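PDB 3NYI: fat acid-binding protein from Eubacterium ventriosum, which probably serves as a DegV-family fatty-acid-binding protein and holds a molecule of stearic acid. Local coordinates for residues P86-Y100 with N118-Q131. Sequence-based numbering, arbitrary orientation.
Sequences PVVCFTITTLFSGSY and NICVIDSKQNTVTQ. With STE (stearic acid), chain C.
Strands 87-91 and 119-123 run parallel, their axes 4.7 Å apart and 14° askew, joined by five backbone hydrogen bonds from Val87 N to Asn118 O through to Thr91 N to Ile122 O. On one face of this sheet CD1 of Ile122 rests against both CG1 of Val88, 3.7 Å away, and the ring of Phe90, which it meets off-centre; Phe138 meets the Phe90 ring edge to face, and helix 148-161 covers the isoleucine. On the other face, Tyr100 of helix 99-113 has CG anti to the backbone N (chi1 170°), which lays one ring face against CB of Asp123, 4.0 Å from the centroid, while CE1 touches CG1 of Val121.

Toward the carboxyl ends of the strands, side chains join the backbone in bonding the two segments. Thr91 O accepts OG of Ser124 at 2.7 Å and N of the same serine from opposite faces of its plane. The Asp123 side chain crosses that of Thr94 at about a right angle, and its carboxylate oxygens are met from above the plane: OD1 takes N of Thr94 at 3.1 Å and, on the opposite face, N of Lys125 in an Asx turn, while OD2 takes OG1 of Thr94 at 3.0 Å. Replacing Asp123 by alanine removes the carboxylate and is likely to leave Thr94 N, Thr94 OG1 and Lys125 N without this acceptor, undoing the Asx turn. Thr93 N bonds Gln126 O, and CD1 of Ile92 packs against OD1 of Asn127, whose ND2 bonds Ser276 and lies 3.3 Å from C12 of the stearic acid.

The pairing closes a beta-alpha-beta crossover, strand 87-91, helix 99-113, strand 119-123, and the loops at its carboxyl end help line the fatty-acid site: Phe96 lays a ring face on C7 and Ser97 OG bonds O1.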
# COMPACT_ATOMS: atom_id res chain seq x y z
N PRO A 86 -8.62 20.41 -10.08
CA PRO A 86 -8.93 19.94 -8.73
C PRO A 86 -7.99 18.78 -8.41
O PRO A 86 -7.62 18.03 -9.32
CB PRO A 86 -10.38 19.43 -8.85
CG PRO A 86 -10.86 19.86 -10.18
CD PRO A 86 -9.66 20.03 -11.05
N VAL A 87 -7.61 18.62 -7.15
CA VAL A 87 -6.64 17.60 -6.78
C VAL A 87 -7.22 16.62 -5.76
O VAL A 87 -7.87 17.03 -4.81
CB VAL A 87 -5.36 18.24 -6.17
CG1 VAL A 87 -4.45 17.17 -5.59
CG2 VAL A 87 -4.63 19.07 -7.21
N VAL A 88 -6.98 15.33 -5.97
CA VAL A 88 -7.31 14.35 -4.95
C VAL A 88 -6.07 13.55 -4.59
O VAL A 88 -5.45 12.94 -5.44
CB VAL A 88 -8.40 13.35 -5.43
CG1 VAL A 88 -8.81 12.47 -4.28
CG2 VAL A 88 -9.60 14.11 -5.97
N CYS A 89 -5.73 13.54 -3.30
CA CYS A 89 -4.46 12.97 -2.86
C CYS A 89 -4.65 11.86 -1.82
O CYS A 89 -5.22 12.10 -0.76
CB CYS A 89 -3.59 14.09 -2.29
SG CYS A 89 -2.00 13.54 -1.66
N PHE A 90 -4.15 10.66 -2.13
CA PHE A 90 -4.23 9.51 -1.21
C PHE A 90 -2.90 9.28 -0.49
O PHE A 90 -1.83 9.38 -1.09
CB PHE A 90 -4.56 8.23 -1.97
CG PHE A 90 -5.90 8.24 -2.61
CD1 PHE A 90 -6.99 7.64 -1.98
CD2 PHE A 90 -6.09 8.83 -3.86
CE1 PHE A 90 -8.24 7.65 -2.58
CE2 PHE A 90 -7.33 8.84 -4.46
CZ PHE A 90 -8.41 8.25 -3.82
N THR A 91 -2.96 8.94 0.79
CA THR A 91 -1.74 8.65 1.53
C THR A 91 -1.87 7.32 2.21
O THR A 91 -2.98 6.78 2.38
CB THR A 91 -1.45 9.70 2.62
OG1 THR A 91 -2.41 9.59 3.67
CG2 THR A 91 -1.51 11.10 2.05
N ILE A 92 -0.73 6.78 2.62
CA ILE A 92 -0.69 5.59 3.45
C ILE A 92 -1.47 5.86 4.74
O ILE A 92 -1.62 7.02 5.16
CB ILE A 92 0.79 5.23 3.76
CG1 ILE A 92 0.92 3.82 4.34
CG2 ILE A 92 1.42 6.30 4.69
CD1 ILE A 92 2.41 3.36 4.53
N THR A 93 -1.99 4.80 5.37
CA THR A 93 -2.70 4.94 6.65
C THR A 93 -1.97 5.82 7.67
O THR A 93 -0.76 5.71 7.86
CB THR A 93 -2.99 3.57 7.31
OG1 THR A 93 -3.55 3.77 8.61
CG2 THR A 93 -1.72 2.74 7.43
N THR A 94 -2.72 6.70 8.34
CA THR A 94 -2.15 7.59 9.34
C THR A 94 -1.58 6.82 10.51
O THR A 94 -0.80 7.36 11.28
CB THR A 94 -3.20 8.55 9.92
OG1 THR A 94 -4.36 7.79 10.30
CG2 THR A 94 -3.59 9.59 8.92
N LEU A 95 -2.01 5.57 10.67
CA LEU A 95 -1.49 4.74 11.76
C LEU A 95 -0.07 4.23 11.51
O LEU A 95 0.56 3.74 12.45
CB LEU A 95 -2.45 3.57 12.08
CG LEU A 95 -3.83 4.02 12.55
CD1 LEU A 95 -4.81 2.84 12.76
CD2 LEU A 95 -3.71 4.84 13.83
N PHE A 96 0.44 4.33 10.27
CA PHE A 96 1.81 3.91 9.97
C PHE A 96 2.76 5.10 9.78
O PHE A 96 3.96 4.95 9.91
CB PHE A 96 1.92 3.09 8.67
CG PHE A 96 1.28 1.72 8.72
CD1 PHE A 96 0.87 1.17 9.92
CD2 PHE A 96 1.14 0.97 7.56
CE1 PHE A 96 0.28 -0.10 9.96
CE2 PHE A 96 0.56 -0.29 7.59
CZ PHE A 96 0.13 -0.82 8.79
N SER A 97 2.22 6.25 9.39
CA SER A 97 3.09 7.32 8.91
C SER A 97 2.44 8.67 9.07
O SER A 97 1.23 8.78 9.03
CB SER A 97 3.40 7.09 7.42
OG SER A 97 4.12 8.17 6.86
N GLY A 98 3.26 9.71 9.22
CA GLY A 98 2.74 11.06 9.22
C GLY A 98 2.58 11.65 7.83
O GLY A 98 2.36 12.85 7.68
N SER A 99 2.68 10.80 6.80
CA SER A 99 2.49 11.25 5.42
C SER A 99 1.20 12.05 5.22
O SER A 99 1.21 13.12 4.61
CB SER A 99 2.53 10.03 4.47
OG SER A 99 2.33 10.43 3.13
N TYR A 100 0.07 11.53 5.71
CA TYR A 100 -1.20 12.22 5.60
C TYR A 100 -1.12 13.63 6.17
O TYR A 100 -1.61 14.59 5.57
CB TYR A 100 -2.29 11.41 6.34
CG TYR A 100 -3.61 12.13 6.50
CD1 TYR A 100 -4.54 12.16 5.48
CD2 TYR A 100 -3.93 12.76 7.71
CE1 TYR A 100 -5.76 12.80 5.64
CE2 TYR A 100 -5.15 13.41 7.88
CZ TYR A 100 -6.06 13.43 6.84
OH TYR A 100 -7.27 14.05 6.99
N ASN A 118 -9.07 23.62 -5.28
CA ASN A 118 -9.75 22.43 -4.78
C ASN A 118 -8.79 21.26 -4.54
O ASN A 118 -8.33 20.62 -5.49
CB ASN A 118 -10.88 22.00 -5.71
CG ASN A 118 -11.62 20.77 -5.19
OD1 ASN A 118 -12.71 20.89 -4.63
ND2 ASN A 118 -11.02 19.59 -5.37
N ILE A 119 -8.49 20.99 -3.28
CA ILE A 119 -7.56 19.93 -2.91
C ILE A 119 -8.22 19.07 -1.85
O ILE A 119 -8.59 19.55 -0.79
CB ILE A 119 -6.26 20.51 -2.33
CG1 ILE A 119 -5.59 21.45 -3.33
CG2 ILE A 119 -5.30 19.39 -1.92
CD1 ILE A 119 -4.35 22.16 -2.76
N CYS A 120 -8.37 17.78 -2.15
CA CYS A 120 -8.94 16.82 -1.21
C CYS A 120 -7.87 15.81 -0.79
O CYS A 120 -7.29 15.13 -1.63
CB CYS A 120 -10.13 16.10 -1.86
SG CYS A 120 -10.75 14.72 -0.88
N VAL A 121 -7.58 15.74 0.51
CA VAL A 121 -6.54 14.83 1.00
C VAL A 121 -7.22 13.68 1.72
O VAL A 121 -8.06 13.90 2.60
CB VAL A 121 -5.55 15.54 1.96
CG1 VAL A 121 -4.52 14.55 2.53
CG2 VAL A 121 -4.83 16.68 1.23
N ILE A 122 -6.89 12.46 1.32
CA ILE A 122 -7.52 11.28 1.88
C ILE A 122 -6.53 10.35 2.58
O ILE A 122 -5.57 9.88 1.97
CB ILE A 122 -8.23 10.47 0.77
CG1 ILE A 122 -9.33 11.31 0.10
CG2 ILE A 122 -8.77 9.14 1.33
CD1 ILE A 122 -9.83 10.71 -1.20
N ASP A 123 -6.78 10.11 3.86
CA ASP A 123 -6.14 9.00 4.59
C ASP A 123 -6.72 7.69 4.05
O ASP A 123 -7.83 7.30 4.41
CB ASP A 123 -6.45 9.14 6.09
CG ASP A 123 -5.97 7.95 6.93
OD1 ASP A 123 -5.18 7.11 6.44
OD2 ASP A 123 -6.40 7.86 8.10
N SER A 124 -5.98 7.01 3.19
CA SER A 124 -6.52 5.81 2.55
C SER A 124 -6.89 4.70 3.53
O SER A 124 -7.73 3.86 3.22
CB SER A 124 -5.52 5.25 1.52
OG SER A 124 -4.48 4.52 2.15
N LYS A 125 -6.25 4.72 4.70
CA LYS A 125 -6.31 3.64 5.70
C LYS A 125 -5.73 2.34 5.17
O LYS A 125 -5.93 1.28 5.75
CB LYS A 125 -7.76 3.40 6.20
CG LYS A 125 -8.44 4.68 6.69
CD LYS A 125 -9.79 4.40 7.36
CE LYS A 125 -9.60 3.68 8.69
NZ LYS A 125 -10.90 3.52 9.44
N GLN A 126 -4.99 2.42 4.07
CA GLN A 126 -4.38 1.24 3.46
C GLN A 126 -2.86 1.40 3.32
O GLN A 126 -2.25 2.35 3.84
CB GLN A 126 -4.95 1.04 2.05
CG GLN A 126 -6.46 1.26 1.93
CD GLN A 126 -7.29 0.36 2.85
OE1 GLN A 126 -6.93 -0.78 3.13
NE2 GLN A 126 -8.43 0.89 3.33
N ASN A 127 -2.26 0.46 2.60
CA ASN A 127 -0.84 0.51 2.27
C ASN A 127 -0.65 -0.40 1.07
O ASN A 127 -1.49 -1.28 0.82
CB ASN A 127 0.00 0.00 3.45
CG ASN A 127 1.49 0.09 3.20
OD1 ASN A 127 1.96 0.85 2.34
ND2 ASN A 127 2.26 -0.72 3.95
N THR A 128 0.43 -0.18 0.33
CA THR A 128 0.81 -1.04 -0.78
C THR A 128 -0.43 -1.56 -1.56
O THR A 128 -1.23 -0.73 -2.05
CB THR A 128 1.84 -2.16 -0.35
OG1 THR A 128 2.20 -2.98 -1.48
CG2 THR A 128 1.32 -3.04 0.82
N VAL A 129 -0.59 -2.87 -1.69
CA VAL A 129 -1.64 -3.43 -2.57
C VAL A 129 -3.06 -2.82 -2.34
O VAL A 129 -3.77 -2.56 -3.30
CB VAL A 129 -1.66 -4.99 -2.58
CG1 VAL A 129 -2.08 -5.54 -1.21
CG2 VAL A 129 -2.58 -5.55 -3.71
N THR A 130 -3.46 -2.62 -1.08
CA THR A 130 -4.81 -2.11 -0.84
C THR A 130 -4.89 -0.61 -1.07
O THR A 130 -5.94 -0.10 -1.36
CB THR A 130 -5.39 -2.44 0.56
OG1 THR A 130 -4.37 -2.30 1.55
CG2 THR A 130 -5.98 -3.89 0.61
N GLN A 131 -3.77 0.10 -0.92
CA GLN A 131 -3.77 1.48 -1.29
C GLN A 131 -3.89 1.56 -2.81
O GLN A 131 -4.63 2.40 -3.32
CB GLN A 131 -2.48 2.18 -0.82
CG GLN A 131 -2.53 3.70 -0.93
CD GLN A 131 -1.29 4.31 -0.29
OE1 GLN A 131 -0.64 3.68 0.55
NE2 GLN A 131 -0.94 5.54 -0.69
C1 STE C . 7.36 6.77 7.28
O1 STE C . 6.62 7.67 7.57
O2 STE C . 8.47 6.76 7.71
C2 STE C . 6.79 5.53 6.54
C3 STE C . 6.50 4.39 7.55
C4 STE C . 6.05 3.12 6.79
C5 STE C . 5.52 2.04 7.76
C6 STE C . 5.12 0.77 6.98
C7 STE C . 4.68 -0.37 7.94
C8 STE C . 4.15 -1.55 7.09
C9 STE C . 3.72 -2.73 7.98
C10 STE C . 3.28 -3.91 7.07
C11 STE C . 1.89 -3.61 6.52
C12 STE C . 1.74 -3.77 4.99
C13 STE C . 2.75 -4.72 4.33
C14 STE C . 1.93 -5.63 3.37
C15 STE C . 2.86 -6.35 2.36
C16 STE C . 2.07 -7.50 1.70
C17 STE C . 1.30 -6.97 0.47
C18 STE C . 0.64 -8.13 -0.32
O HOH W 1 -5.96 4.99 9.17
O HOH W 2 -8.66 15.29 5.06